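Local coordinates for protein ribokinase (Staphylococcus aureus, PDB 3RY7) that catalyses the ATP- and magnesium-dependent phosphorylation of D-ribose at O-5, yielding D-ribose 5-phosphate, at residues 40-45 with 163-168; 136-141 with 259-264; 218-223 with 254-259; 228-233 with 273-278. All blocks are in the same frame, centred on the assembly; numbering follows the deposited sequence.

Contact 1: residues 40-45 with 163-168; sequences GGKGAN and VLNPAP
Van der Waals contact between the Lys42 chain and the Ala167-Pro168 peptide, which is cis, dominates. The aliphatic part of the lysine lies along this peptide: CD of Lys42 sits 3.5 Å from O of Ala167, and CE of Lys42 is 3.8 Å from N of Pro168. The Ala167 methyl closes on the end of the same chain, its CB 3.8 Å from CE of Lys42, while CD of Pro168 borders that carbon.

Polar contact runs through water. Extended as far as CE, the lysine bends at its last torsion (chi4 -60°), and NZ of Lys42 donates to a water 2.8 Å away. That water donates in turn to OD1 of Asn165, again over 2.8 Å, bridging the two side chains. OD1 of Asn165 also accepts a hydrogen bond from Gln46 NE2, and ND2 of Asn165 is hydrogen-bonded to O of Val184.

Helix 42-52 starts with Gly41 at the N-cap, its O accepting from N of Asn45. N of Lys42 is hydrogen-bonded to OE1 of Glu142. Residues 41-45 and Glu142 are probably part of the substrate site of this PfkB-family kinase, here bordered by the inverse gamma turn centred on Pro166 and the cis peptide.

Contact 2: residues 136-141 with 259-264; sequences FVVAQL and AFVSRL
Val261 is the first residue of the helical segment to meet strand 136-140, and its two methyls divide the work. CG1, anti to the backbone N (chi1 173°), reaches Phe136, lying 3.8 Å from CB of Phe136 and 3.9 Å from its ring atom CG. The methyl therefore lodges at the root of the aromatic side chain, and its approach to the ring is oblique. CG2 points to the next inward-facing residue of the strand, 3.9 Å from CG2 of Val138. In both pairs the side chains run past each other in opposite directions, so they interleave.

Further along, Ser262 and Arg263 turn their CB atoms away from the strand. The chain leaves helical geometry at Leu264, which swings back to touch the outer part of the Phe136 ring. CD1 of Leu264 comes within 3.7 Å of CE1 of Phe136, and CB of Leu264 is 3.9 Å from CZ. The two side chains cross at about a right angle. The carbonyl O of Leu264 also lies 3.7 Å from CE2 of Phe136, oblique to the ring. Asn3 ND2 donates to this oxygen and to O of Val261, tying the end of helix 252-263 to the residues just before strand 4-8, the neighbour of 136-140 in the central sheet.

No hydrogen bond joins the two segments. The helix is seated on the sheet by shape and buried apolar surface: the contact is apolar apart from the Leu264 carbonyl beside the ring, and Asn3 gives that oxygen and O of Val261 a hydrogen-bond partner, so neither needs one from strand 136-140.

Contact 3: residues 218-223 with 254-259; sequences TVLITL and DTFIGA
The Phe256 ring projects from its helix toward strand 218-222, and two side chains of that strand meet it from different directions. Leu220 comes to the ring's edge, close to its plane: CD2 of Leu220 is 4.1 Å from both CZ and CE2 of Phe256, so the methyl straddles one outer bond of the ring. Thr222 approaches obliquely, with its CG2 3.7 Å from CE2 of Phe256 and 3.9 Å from CD2. The threonine and the phenylalanine slide past each other in opposite directions.

In the alpha/beta/alpha sandwich of the ribokinase fold, helix 252-263 belongs to the layer on one face of the central sheet, and helix 201-213 packs on the other. The former carries Asp254, probably the proton acceptor, and Thr222 opens the probable ATP-binding run 222-227. The contact therefore joins the strand leading into that run to the helix bearing Asp254.

The torsion of Thr222 separates its two branches. With chi1 at 51°, OG1 stands between the backbone N and the carbonyl carbon and is hydrogen-bonded to Pro185 O, leaving CG2 for the ring. Phe256 also touches Thr228 of the next strand and Asn279 of helix 271-283, a probable ATP-site residue.

Contact 4: residues 228-233 with 273-278; sequences TYFATK and DAIDFG
Ile275 meets strand 228-231 with both of its branches, and two torsions place them. A chi1 of -69° puts CG1 beside the backbone N, and a chi2 of -179° extends the chain fully, carrying CD1 to Phe230; CG2 is then left to face Thr228. This is helix-on-sheet packing in the ribokinase fold: helix 271-283 lies on the same sheet face as helix 252-263, while Tyr229, pointing the other way, packs on helix 201-213.

The Phe230 ring leaves its backbone between N and the carbonyl carbon, at a chi1 of 86°. The Ile275 methyl sits at the root of this side chain, beside CB and the inner ring atom CG, with CD1 of Ile275 3.7 Å from CB of Phe230 and 3.8 Å from CG. It approaches the ring obliquely. Leu220 of the neighbouring strand touches both Phe230 and Ile275, which extends the apolar layer beyond this pair.

At Thr228 the approach is a little longer. CG2 of Ile275 lies 3.9 Å from CB of Thr228, with OG1 and CG2 of the threonine only slightly farther off, so the methyl is near CB and both of its branches. The threonine hydroxyl is hydrogen-bonded to Asn279 ND2, which links this strand to the probable ATP site. Closest of all the approaches across the contact is that of CD1 of Ile275 to CD1 of Phe230, 3.6 Å.

All four contacts involve the nine-stranded central sheet. Contacts 2, 3 and 4 place helices 252-263 and 271-283 on one face of it, contacts 2 and 3 sharing helix 252-263. Contact 1 instead joins the start of helix 42-52 to the loop that follows strand 161-165. Centres of contacts 2 and 3 are about 8 Å apart, as are those of contacts 3 and 4; contacts 1 and 4 are about 18 Å apart and do not touch. Along the chain, contact 1 closes before contacts 3 and 4 open; contact 2 alternates with 1 and 4, contact 3 with 4, and contact 3 falls within the span of contact 2. Asn45 ND2 bonds Asp254 OD2, so contacts 1 and 3 meet at the probable substrate site.

Contact 1: residues 40-45 with 163-168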
loop_
_atom_site.group_PDB
_atom_site.type_symbol
_atom_site.label_atom_id
_atom_site.label_comp_id
_atom_site.label_asym_id
_atom_site.label_seq_id
_atom_site.Cartn_x
_atom_site.Cartn_y
_atom_site.Cartn_z
ATOM N N GLY A 40 5.476 2.311 -15.109
ATOM C CA GLY A 40 6.300 3.473 -14.843
ATOM C C GLY A 40 6.358 4.413 -16.051
ATOM O O GLY A 40 5.536 4.327 -16.970
ATOM N N GLY A 41 7.334 5.311 -16.058
ATOM C CA GLY A 41 7.361 6.378 -17.045
ATOM C C GLY A 41 6.722 7.657 -16.516
ATOM O O GLY A 41 5.565 7.660 -16.060
ATOM N N LYS A 42 7.486 8.749 -16.568
ATOM C CA LYS A 42 6.983 10.061 -16.153
ATOM C C LYS A 42 5.685 10.368 -16.880
ATOM O O LYS A 42 4.715 10.828 -16.267
ATOM C CB LYS A 42 8.026 11.157 -16.396
ATOM C CG LYS A 42 9.279 11.000 -15.556
ATOM C CD LYS A 42 10.320 12.038 -15.934
ATOM C CE LYS A 42 11.512 12.000 -14.998
ATOM N NZ LYS A 42 11.097 12.264 -13.581
ATOM N N GLY A 43 5.651 10.095 -18.188
ATOM C CA GLY A 43 4.449 10.351 -18.968
ATOM C C GLY A 43 3.259 9.528 -18.512
ATOM O O GLY A 43 2.160 10.063 -18.310
ATOM N N ALA A 44 3.462 8.219 -18.362
ATOM C CA ALA A 44 2.383 7.352 -17.857
ATOM C C ALA A 44 1.902 7.786 -16.453
ATOM O O ALA A 44 0.707 7.848 -16.188
ATOM C CB ALA A 44 2.819 5.876 -17.852
ATOM N N ASN A 45 2.849 8.088 -15.572
ATOM C CA ASN A 45 2.521 8.546 -14.225
ATOM C C ASN A 45 1.670 9.805 -14.282
ATOM O O ASN A 45 0.624 9.896 -13.639
ATOM C CB ASN A 45 3.795 8.851 -13.426
ATOM C CG ASN A 45 4.577 7.598 -13.025
ATOM O OD1 ASN A 45 4.122 6.467 -13.206
ATOM N ND2 ASN A 45 5.767 7.807 -12.483
ATOM N N VAL A 163 3.122 23.096 -21.075
ATOM C CA VAL A 163 3.803 22.909 -19.807
ATOM C C VAL A 163 4.876 21.828 -19.863
ATOM O O VAL A 163 4.621 20.678 -20.226
ATOM C CB VAL A 163 2.804 22.763 -18.603
ATOM C CG1 VAL A 163 1.361 22.642 -19.073
ATOM C CG2 VAL A 163 3.210 21.644 -17.687
ATOM N N LEU A 164 6.102 22.225 -19.546
ATOM C CA LEU A 164 7.232 21.314 -19.595
ATOM C C LEU A 164 7.753 21.020 -18.192
ATOM O O LEU A 164 8.117 21.931 -17.444
ATOM C CB LEU A 164 8.375 21.871 -20.439
ATOM C CG LEU A 164 9.645 21.002 -20.438
ATOM C CD1 LEU A 164 9.395 19.697 -21.149
ATOM C CD2 LEU A 164 10.834 21.720 -21.057
ATOM N N ASN A 165 7.768 19.735 -17.852
ATOM C CA ASN A 165 8.475 19.228 -16.679
ATOM C C ASN A 165 9.842 18.746 -17.142
ATOM O O ASN A 165 9.963 17.658 -17.700
ATOM C CB ASN A 165 7.651 18.110 -16.038
ATOM C CG ASN A 165 8.453 17.254 -15.082
ATOM O OD1 ASN A 165 8.406 16.030 -15.162
ATOM N ND2 ASN A 165 9.200 17.889 -14.178
ATOM N N PRO A 166 10.882 19.580 -16.947
ATOM C CA PRO A 166 12.181 19.361 -17.590
ATOM C C PRO A 166 13.028 18.306 -16.879
ATOM O O PRO A 166 14.153 18.602 -16.456
ATOM C CB PRO A 166 12.848 20.744 -17.501
ATOM C CG PRO A 166 12.290 21.330 -16.241
ATOM C CD PRO A 166 10.873 20.805 -16.124
ATOM N N ALA A 167 12.485 17.094 -16.788
ATOM C CA ALA A 167 13.050 15.985 -16.015
ATOM C C ALA A 167 13.065 14.744 -16.890
ATOM O O ALA A 167 12.129 14.511 -17.647
ATOM C CB ALA A 167 12.187 15.720 -14.762
ATOM N N PRO A 168 14.147 13.971 -16.835
ATOM C CA PRO A 168 15.348 14.271 -16.057
ATOM C C PRO A 168 16.103 15.470 -16.648
ATOM O O PRO A 168 15.985 15.757 -17.848
ATOM C CB PRO A 168 16.184 13.000 -16.234
ATOM C CG PRO A 168 15.797 12.507 -17.607
ATOM C CD PRO A 168 14.325 12.781 -17.691
HETATM O O HOH W 1 8.967 14.044 -13.227
#

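Contact 2: residues 136-141 with 259-264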
loop_
_atom_site.group_PDB
_atom_site.type_symbol
_atom_site.label_atom_id
_atom_site.label_comp_id
_atom_site.label_asym_id
_atom_site.label_seq_id
_atom_site.Cartn_x
_atom_site.Cartn_y
_atom_site.Cartn_z
ATOM N N PHE A 136 -4.377 22.153 -22.111
ATOM C CA PHE A 136 -2.956 22.043 -21.784
ATOM C C PHE A 136 -2.349 20.836 -22.462
ATOM O O PHE A 136 -2.994 19.794 -22.604
ATOM C CB PHE A 136 -2.732 21.879 -20.273
ATOM C CG PHE A 136 -3.286 23.008 -19.436
ATOM C CD1 PHE A 136 -2.467 24.049 -19.019
ATOM C CD2 PHE A 136 -4.619 23.013 -19.046
ATOM C CE1 PHE A 136 -2.972 25.078 -18.243
ATOM C CE2 PHE A 136 -5.126 24.042 -18.270
ATOM C CZ PHE A 136 -4.309 25.074 -17.871
ATOM N N VAL A 137 -1.094 20.974 -22.860
ATOM C CA VAL A 137 -0.298 19.821 -23.216
ATOM C C VAL A 137 0.919 19.781 -22.290
ATOM O O VAL A 137 1.572 20.803 -22.068
ATOM C CB VAL A 137 0.103 19.844 -24.724
ATOM C CG1 VAL A 137 0.523 21.226 -25.134
ATOM C CG2 VAL A 137 1.215 18.856 -24.993
ATOM N N VAL A 138 1.200 18.606 -21.727
ATOM C CA VAL A 138 2.291 18.448 -20.762
ATOM C C VAL A 138 3.310 17.454 -21.279
ATOM O O VAL A 138 2.943 16.353 -21.671
ATOM C CB VAL A 138 1.765 17.918 -19.402
ATOM C CG1 VAL A 138 2.873 17.932 -18.340
ATOM C CG2 VAL A 138 0.556 18.717 -18.941
ATOM N N ALA A 139 4.584 17.823 -21.252
ATOM C CA ALA A 139 5.639 16.927 -21.690
ATOM C C ALA A 139 6.705 16.784 -20.613
ATOM O O ALA A 139 6.820 17.642 -19.750
ATOM C CB ALA A 139 6.277 17.437 -22.972
ATOM N N GLN A 140 7.476 15.717 -20.687
ATOM C CA GLN A 140 8.678 15.522 -19.906
ATOM C C GLN A 140 9.814 15.119 -20.809
ATOM O O GLN A 140 9.625 14.897 -21.966
ATOM C CB GLN A 140 8.488 14.465 -18.818
ATOM C CG GLN A 140 7.160 14.447 -18.201
ATOM C CD GLN A 140 6.159 13.792 -19.050
ATOM O OE1 GLN A 140 6.455 12.902 -19.776
ATOM N NE2 GLN A 140 4.976 14.266 -18.985
ATOM N N LEU A 141 10.995 15.012 -20.259
ATOM C CA LEU A 141 12.159 14.755 -21.095
ATOM C C LEU A 141 12.547 13.266 -21.230
ATOM O O LEU A 141 13.693 12.967 -21.532
ATOM C CB LEU A 141 13.352 15.586 -20.612
ATOM C CG LEU A 141 13.149 17.107 -20.597
ATOM C CD1 LEU A 141 14.381 17.845 -20.090
ATOM C CD2 LEU A 141 12.806 17.584 -22.003
ATOM N N ALA A 259 -1.937 16.630 -11.118
ATOM C CA ALA A 259 -3.029 17.229 -10.359
ATOM C C ALA A 259 -3.020 18.751 -10.531
ATOM O O ALA A 259 -4.070 19.366 -10.708
ATOM C CB ALA A 259 -2.910 16.843 -8.879
ATOM N N PHE A 260 -1.822 19.335 -10.482
ATOM C CA PHE A 260 -1.627 20.766 -10.699
ATOM C C PHE A 260 -2.326 21.165 -11.977
ATOM O O PHE A 260 -3.204 22.025 -11.969
ATOM C CB PHE A 260 -0.130 21.104 -10.777
ATOM C CG PHE A 260 0.166 22.496 -11.293
ATOM C CD1 PHE A 260 0.751 22.678 -12.545
ATOM C CD2 PHE A 260 -0.119 23.618 -10.527
ATOM C CE1 PHE A 260 1.043 23.956 -13.022
ATOM C CE2 PHE A 260 0.162 24.902 -11.005
ATOM C CZ PHE A 260 0.742 25.069 -12.252
ATOM N N VAL A 261 -1.973 20.492 -13.066
ATOM C CA VAL A 261 -2.567 20.783 -14.369
ATOM C C VAL A 261 -4.084 20.518 -14.428
ATOM O O VAL A 261 -4.814 21.248 -15.109
ATOM C CB VAL A 261 -1.832 20.023 -15.498
ATOM C CG1 VAL A 261 -2.552 20.200 -16.816
ATOM C CG2 VAL A 261 -0.409 20.518 -15.598
ATOM N N SER A 262 -4.559 19.490 -13.719
ATOM C CA SER A 262 -5.997 19.198 -13.684
ATOM C C SER A 262 -6.806 20.359 -13.074
ATOM O O SER A 262 -7.970 20.583 -13.417
ATOM C CB SER A 262 -6.269 17.908 -12.889
ATOM O OG SER A 262 -6.058 18.086 -11.489
ATOM N N ARG A 263 -6.158 21.097 -12.182
ATOM C CA ARG A 263 -6.813 22.103 -11.360
ATOM C C ARG A 263 -6.634 23.530 -11.909
ATOM O O ARG A 263 -7.447 24.416 -11.629
ATOM C CB ARG A 263 -6.272 21.998 -9.927
ATOM C CG ARG A 263 -6.713 23.096 -8.974
ATOM C CD ARG A 263 -8.225 23.242 -8.974
ATOM N NE ARG A 263 -8.899 22.055 -8.461
ATOM C CZ ARG A 263 -9.318 21.922 -7.203
ATOM N NH1 ARG A 263 -9.122 22.903 -6.321
ATOM N NH2 ARG A 263 -9.937 20.803 -6.829
ATOM N N LEU A 264 -5.580 23.742 -12.697
ATOM C CA LEU A 264 -5.251 25.070 -13.223
ATOM C C LEU A 264 -6.328 25.605 -14.149
ATOM O O LEU A 264 -6.728 24.927 -15.098
ATOM C CB LEU A 264 -3.948 25.024 -14.011
ATOM C CG LEU A 264 -2.869 26.049 -13.668
ATOM C CD1 LEU A 264 -1.954 26.244 -14.862
ATOM C CD2 LEU A 264 -3.446 27.379 -13.200
#

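Contact 3: residues 218-223 with 254-259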
loop_
_atom_site.group_PDB
_atom_site.type_symbol
_atom_site.label_atom_id
_atom_site.label_comp_id
_atom_site.label_asym_id
_atom_site.label_seq_id
_atom_site.Cartn_x
_atom_site.Cartn_y
_atom_site.Cartn_z
ATOM N N THR A 218 5.183 31.428 -16.747
ATOM C CA THR A 218 4.925 30.908 -15.406
ATOM C C THR A 218 5.983 29.916 -15.014
ATOM O O THR A 218 6.296 28.985 -15.767
ATOM C CB THR A 218 3.589 30.209 -15.319
ATOM O OG1 THR A 218 2.566 31.109 -15.762
ATOM C CG2 THR A 218 3.330 29.751 -13.869
ATOM N N VAL A 219 6.531 30.122 -13.824
ATOM C CA VAL A 219 7.631 29.323 -13.320
ATOM C C VAL A 219 7.245 28.708 -11.986
ATOM O O VAL A 219 6.765 29.415 -11.101
ATOM C CB VAL A 219 8.888 30.187 -13.125
ATOM C CG1 VAL A 219 10.050 29.341 -12.633
ATOM C CG2 VAL A 219 9.250 30.886 -14.434
ATOM N N LEU A 220 7.414 27.390 -11.864
ATOM C CA LEU A 220 7.338 26.701 -10.569
ATOM C C LEU A 220 8.645 25.985 -10.331
ATOM O O LEU A 220 9.187 25.345 -11.237
ATOM C CB LEU A 220 6.241 25.644 -10.526
ATOM C CG LEU A 220 4.785 26.054 -10.434
ATOM C CD1 LEU A 220 4.399 26.935 -11.624
ATOM C CD2 LEU A 220 3.937 24.788 -10.368
ATOM N N ILE A 221 9.152 26.081 -9.113
ATOM C CA ILE A 221 10.277 25.264 -8.732
ATOM C C ILE A 221 9.828 24.378 -7.583
ATOM O O ILE A 221 9.481 24.870 -6.507
ATOM C CB ILE A 221 11.478 26.104 -8.312
ATOM C CG1 ILE A 221 11.796 27.146 -9.395
ATOM C CG2 ILE A 221 12.683 25.208 -8.025
ATOM C CD1 ILE A 221 12.975 28.046 -9.060
ATOM N N THR A 222 9.796 23.076 -7.828
ATOM C CA THR A 222 9.448 22.128 -6.784
ATOM C C THR A 222 10.644 21.985 -5.841
ATOM O O THR A 222 11.797 21.885 -6.287
ATOM C CB THR A 222 9.026 20.776 -7.378
ATOM O OG1 THR A 222 10.022 20.319 -8.304
ATOM C CG2 THR A 222 7.684 20.912 -8.076
ATOM N N LEU A 223 10.370 22.022 -4.540
ATOM C CA LEU A 223 11.440 22.108 -3.546
ATOM C C LEU A 223 11.468 20.893 -2.612
ATOM O O LEU A 223 12.187 20.885 -1.603
ATOM C CB LEU A 223 11.298 23.397 -2.732
ATOM C CG LEU A 223 11.184 24.687 -3.554
ATOM C CD1 LEU A 223 10.681 25.836 -2.697
ATOM C CD2 LEU A 223 12.510 25.032 -4.203
ATOM N N ASP A 254 5.390 13.405 -10.166
ATOM C CA ASP A 254 4.550 13.302 -11.354
ATOM C C ASP A 254 3.104 13.483 -10.983
ATOM O O ASP A 254 2.326 14.053 -11.749
ATOM C CB ASP A 254 4.757 11.954 -12.052
ATOM C CG ASP A 254 6.149 11.813 -12.625
ATOM O OD1 ASP A 254 6.711 12.839 -13.090
ATOM O OD2 ASP A 254 6.679 10.680 -12.612
ATOM N N THR A 255 2.748 12.991 -9.795
ATOM C CA THR A 255 1.391 13.146 -9.268
ATOM C C THR A 255 1.089 14.629 -8.988
ATOM O O THR A 255 -0.030 15.090 -9.193
ATOM C CB THR A 255 1.180 12.296 -7.981
ATOM O OG1 THR A 255 1.378 10.903 -8.283
ATOM C CG2 THR A 255 -0.215 12.517 -7.390
ATOM N N PHE A 256 2.094 15.372 -8.528
ATOM C CA PHE A 256 1.925 16.811 -8.301
ATOM C C PHE A 256 1.601 17.520 -9.623
ATOM O O PHE A 256 0.669 18.319 -9.702
ATOM C CB PHE A 256 3.187 17.418 -7.677
ATOM C CG PHE A 256 3.191 18.928 -7.680
ATOM C CD1 PHE A 256 2.394 19.640 -6.788
ATOM C CD2 PHE A 256 3.983 19.639 -8.591
ATOM C CE1 PHE A 256 2.389 21.040 -6.800
ATOM C CE2 PHE A 256 3.979 21.032 -8.612
ATOM C CZ PHE A 256 3.184 21.734 -7.714
ATOM N N ILE A 257 2.368 17.199 -10.663
ATOM C CA ILE A 257 2.184 17.822 -11.975
ATOM C C ILE A 257 0.835 17.484 -12.586
ATOM O O ILE A 257 0.155 18.351 -13.136
ATOM C CB ILE A 257 3.314 17.434 -12.936
ATOM C CG1 ILE A 257 4.580 18.178 -12.533
ATOM C CG2 ILE A 257 2.937 17.779 -14.361
ATOM C CD1 ILE A 257 5.828 17.428 -12.818
ATOM N N GLY A 258 0.427 16.226 -12.456
ATOM C CA GLY A 258 -0.816 15.794 -13.059
ATOM C C GLY A 258 -1.975 16.536 -12.446
ATOM O O GLY A 258 -2.876 17.023 -13.143
ATOM N N ALA A 259 -1.937 16.630 -11.118
ATOM C CA ALA A 259 -3.029 17.229 -10.359
ATOM C C ALA A 259 -3.020 18.751 -10.531
ATOM O O ALA A 259 -4.070 19.366 -10.708
ATOM C CB ALA A 259 -2.910 16.843 -8.879
#

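Contact 4: residues 228-233 with 273-278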
loop_
_atom_site.group_PDB
_atom_site.type_symbol
_atom_site.label_atom_id
_atom_site.label_comp_id
_atom_site.label_asym_id
_atom_site.label_seq_id
_atom_site.Cartn_x
_atom_site.Cartn_y
_atom_site.Cartn_z
ATOM N N THR A 228 6.896 24.251 -2.614
ATOM C CA THR A 228 6.908 24.713 -4.001
ATOM C C THR A 228 6.995 26.234 -4.085
ATOM O O THR A 228 6.257 26.935 -3.402
ATOM C CB THR A 228 5.610 24.321 -4.744
ATOM O OG1 THR A 228 5.206 22.998 -4.373
ATOM C CG2 THR A 228 5.828 24.388 -6.256
ATOM N N TYR A 229 7.887 26.730 -4.940
ATOM C CA TYR A 229 7.954 28.149 -5.276
ATOM C C TYR A 229 7.342 28.420 -6.655
ATOM O O TYR A 229 7.508 27.631 -7.593
ATOM C CB TYR A 229 9.412 28.624 -5.247
ATOM C CG TYR A 229 9.639 30.066 -5.682
ATOM C CD1 TYR A 229 10.238 30.352 -6.905
ATOM C CD2 TYR A 229 9.267 31.136 -4.870
ATOM C CE1 TYR A 229 10.459 31.659 -7.318
ATOM C CE2 TYR A 229 9.485 32.451 -5.271
ATOM C CZ TYR A 229 10.082 32.702 -6.503
ATOM O OH TYR A 229 10.310 33.988 -6.931
ATOM N N PHE A 230 6.623 29.528 -6.782
ATOM C CA PHE A 230 6.195 29.960 -8.102
ATOM C C PHE A 230 6.355 31.462 -8.355
ATOM O O PHE A 230 6.472 32.267 -7.427
ATOM C CB PHE A 230 4.786 29.457 -8.429
ATOM C CG PHE A 230 3.682 30.334 -7.935
ATOM C CD1 PHE A 230 3.156 30.155 -6.673
ATOM C CD2 PHE A 230 3.149 31.319 -8.747
ATOM C CE1 PHE A 230 2.121 30.943 -6.214
ATOM C CE2 PHE A 230 2.110 32.122 -8.299
ATOM C CZ PHE A 230 1.596 31.934 -7.026
ATOM N N ALA A 231 6.396 31.816 -9.631
ATOM C CA ALA A 231 6.507 33.205 -10.061
ATOM C C ALA A 231 5.882 33.432 -11.442
ATOM O O ALA A 231 5.942 32.565 -12.330
ATOM C CB ALA A 231 7.966 33.634 -10.071
ATOM N N THR A 232 5.265 34.595 -11.605
ATOM C CA THR A 232 4.930 35.133 -12.916
ATOM C C THR A 232 5.514 36.542 -12.938
ATOM O O THR A 232 6.225 36.924 -12.013
ATOM C CB THR A 232 3.412 35.204 -13.139
ATOM O OG1 THR A 232 2.830 36.159 -12.236
ATOM C CG2 THR A 232 2.769 33.809 -12.958
ATOM N N LYS A 233 5.228 37.318 -13.980
ATOM C CA LYS A 233 5.652 38.718 -13.997
ATOM C C LYS A 233 5.010 39.464 -12.825
ATOM O O LYS A 233 5.625 40.365 -12.256
ATOM C CB LYS A 233 5.286 39.396 -15.327
ATOM C CG LYS A 233 3.784 39.563 -15.564
ATOM C CD LYS A 233 3.512 40.248 -16.900
ATOM C CE LYS A 233 2.017 40.409 -17.162
ATOM N NZ LYS A 233 1.745 41.060 -18.488
ATOM N N ASP A 273 -3.886 28.022 -5.594
ATOM C CA ASP A 273 -4.879 26.983 -5.325
ATOM C C ASP A 273 -4.536 25.671 -6.048
ATOM O O ASP A 273 -4.605 24.578 -5.462
ATOM C CB ASP A 273 -6.272 27.471 -5.737
ATOM C CG ASP A 273 -7.277 26.335 -5.882
ATOM O OD1 ASP A 273 -7.929 26.284 -6.946
ATOM O OD2 ASP A 273 -7.412 25.496 -4.952
ATOM N N ALA A 274 -4.169 25.787 -7.323
ATOM C CA ALA A 274 -3.779 24.627 -8.111
ATOM C C ALA A 274 -2.527 23.973 -7.530
ATOM O O ALA A 274 -2.416 22.755 -7.493
ATOM C CB ALA A 274 -3.564 25.021 -9.595
ATOM N N ILE A 275 -1.585 24.782 -7.068
ATOM C CA ILE A 275 -0.372 24.248 -6.460
ATOM C C ILE A 275 -0.658 23.539 -5.126
ATOM O O ILE A 275 -0.001 22.544 -4.776
ATOM C CB ILE A 275 0.687 25.347 -6.282
ATOM C CG1 ILE A 275 1.209 25.779 -7.664
ATOM C CG2 ILE A 275 1.819 24.865 -5.379
ATOM C CD1 ILE A 275 2.280 26.839 -7.611
ATOM N N ASP A 276 -1.654 24.053 -4.404
ATOM C CA ASP A 276 -2.108 23.451 -3.156
ATOM C C ASP A 276 -2.699 22.067 -3.415
ATOM O O ASP A 276 -2.303 21.073 -2.796
ATOM C CB ASP A 276 -3.165 24.336 -2.495
ATOM C CG ASP A 276 -3.694 23.732 -1.207
ATOM O OD1 ASP A 276 -4.885 23.338 -1.157
ATOM O OD2 ASP A 276 -2.894 23.632 -0.258
ATOM N N PHE A 277 -3.662 22.026 -4.330
ATOM C CA PHE A 277 -4.278 20.784 -4.774
ATOM C C PHE A 277 -3.254 19.763 -5.279
ATOM O O PHE A 277 -3.377 18.570 -5.003
ATOM C CB PHE A 277 -5.279 21.084 -5.874
ATOM C CG PHE A 277 -6.021 19.877 -6.371
ATOM C CD1 PHE A 277 -7.225 19.494 -5.784
ATOM C CD2 PHE A 277 -5.539 19.138 -7.445
ATOM C CE1 PHE A 277 -7.931 18.387 -6.248
ATOM C CE2 PHE A 277 -6.237 18.031 -7.917
ATOM C CZ PHE A 277 -7.439 17.658 -7.316
ATOM N N GLY A 278 -2.253 20.235 -6.020
ATOM C CA GLY A 278 -1.194 19.370 -6.510
ATOM C C GLY A 278 -0.392 18.781 -5.364
ATOM O O GLY A 278 -0.008 17.610 -5.387
#